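Local coordinates for protein TASOR (Homo sapiens, PDB 6TL1) that serves as a component of the HUSH complex, which maintains epigenetic silencing of H3K9me3-rich chromatin by promoting recruitment of SETDB1 and MORC2, at residues 52-55 and 56-60. Sequence-based numbering, arbitrary orientation.
Sequences TEKR and RELKF
Thr52 O accepts the amide of Arg56, N to O 3.1 Å, one of four i to i+4 bonds that join 52-55 to 56-60 in this worked example of an alpha helix, the last turns of helix 45-60 on the surface of TASOR's pseudo-PARP domain. The aliphatic start of Arg56 lies alongside the same carbonyl, CG 3.6 Å from Thr52 O. One residue on, Glu53 O receives Glu57 N, while the two side chains bring like charges together: Glu53 OE1 stands 2.9 Å from Glu57 OE2, with the carboxylate planes 73° apart. Glu53 reaches this place by a bend at chi2 (60°), which turns its carboxylate along the helix toward Glu57. So close a pair would probably raise the proton affinity of one acid, although a salt bridge from Arg197 to Glu57 OE1 should temper the effect. Lys54 bends likewise at chi2, and its methylene CE rests 3.9 Å from CD2 of the buried Leu58, whose amide is bonded to Lys54 O. The ammonium beyond pairs with Glu186. A water links Lys54 to Glu57, accepting from Lys54 NZ at 2.7 Å and donating to Glu57 OE1 at 3.1 Å. The Arg55 chain carries its guanidinium back along the helix, where NH2 forms a salt bridge with Glu70, whereas Arg55 O takes up Lys59 N at 3.1 Å.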
# COMPACT_ATOMS: atom_id res chain seq x y z
N THR A 52 7.84 13.68 4.50
CA THR A 52 8.87 14.56 3.95
C THR A 52 10.14 14.50 4.79
O THR A 52 11.25 14.44 4.24
CB THR A 52 8.35 15.99 3.90
OG1 THR A 52 7.39 16.13 2.85
CG2 THR A 52 9.50 16.97 3.70
N GLU A 53 10.00 14.49 6.12
CA GLU A 53 11.16 14.36 6.98
C GLU A 53 11.89 13.04 6.73
O GLU A 53 13.12 13.01 6.61
CB GLU A 53 10.72 14.46 8.44
CG GLU A 53 11.78 14.18 9.48
CD GLU A 53 12.97 15.11 9.40
OE1 GLU A 53 14.11 14.63 9.57
OE2 GLU A 53 12.77 16.32 9.14
N LYS A 54 11.14 11.95 6.62
CA LYS A 54 11.76 10.64 6.38
C LYS A 54 12.50 10.62 5.06
O LYS A 54 13.61 10.10 4.97
CB LYS A 54 10.69 9.54 6.40
CG LYS A 54 11.20 8.16 5.99
CD LYS A 54 12.14 7.60 7.05
CE LYS A 54 12.58 6.17 6.70
NZ LYS A 54 13.52 5.59 7.70
N ARG A 55 11.92 11.23 4.02
CA ARG A 55 12.61 11.26 2.74
C ARG A 55 13.94 11.99 2.83
O ARG A 55 14.92 11.57 2.20
CB ARG A 55 11.75 11.91 1.65
CG ARG A 55 12.42 11.72 0.31
CD ARG A 55 12.13 12.80 -0.67
NE ARG A 55 10.75 12.75 -1.12
CZ ARG A 55 9.85 13.70 -0.88
NH1 ARG A 55 10.19 14.79 -0.20
NH2 ARG A 55 8.62 13.57 -1.34
N ARG A 56 14.01 13.09 3.59
CA ARG A 56 15.29 13.77 3.67
C ARG A 56 16.28 12.99 4.53
O ARG A 56 17.50 13.09 4.31
CB ARG A 56 15.12 15.20 4.21
CG ARG A 56 14.31 16.12 3.30
CD ARG A 56 14.32 17.53 3.84
NE ARG A 56 15.52 18.22 3.42
CZ ARG A 56 15.83 19.46 3.77
NH1 ARG A 56 16.95 20.02 3.33
NH2 ARG A 56 15.01 20.14 4.56
N GLU A 57 15.81 12.23 5.51
CA GLU A 57 16.74 11.39 6.26
C GLU A 57 17.27 10.26 5.39
O GLU A 57 18.43 9.87 5.51
CB GLU A 57 16.10 10.82 7.53
CG GLU A 57 15.28 11.78 8.34
CD GLU A 57 14.83 11.19 9.66
OE1 GLU A 57 14.90 9.95 9.81
OE2 GLU A 57 14.41 11.96 10.56
N LEU A 58 16.43 9.71 4.51
CA LEU A 58 16.91 8.65 3.63
C LEU A 58 18.00 9.18 2.71
O LEU A 58 19.03 8.51 2.52
CB LEU A 58 15.75 8.06 2.82
CG LEU A 58 14.78 7.16 3.59
CD1 LEU A 58 13.58 6.79 2.73
CD2 LEU A 58 15.48 5.90 4.11
N LYS A 59 17.82 10.39 2.17
CA LYS A 59 18.86 10.98 1.33
C LYS A 59 20.10 11.33 2.13
O LYS A 59 21.22 11.23 1.62
CB LYS A 59 18.32 12.23 0.63
CG LYS A 59 19.30 12.87 -0.34
CD LYS A 59 18.67 14.04 -1.09
CE LYS A 59 19.57 14.54 -2.20
NZ LYS A 59 19.08 15.83 -2.79
N PHE A 60 19.93 11.69 3.40
CA PHE A 60 21.08 11.90 4.26
C PHE A 60 21.88 10.62 4.50
O PHE A 60 23.10 10.68 4.67
CB PHE A 60 20.65 12.51 5.59
CG PHE A 60 21.81 12.86 6.48
CD1 PHE A 60 22.48 14.06 6.35
CD2 PHE A 60 22.24 11.95 7.44
CE1 PHE A 60 23.55 14.36 7.17
CE2 PHE A 60 23.31 12.24 8.26
CZ PHE A 60 23.97 13.45 8.13
O HOH W 1 15.50 7.34 8.30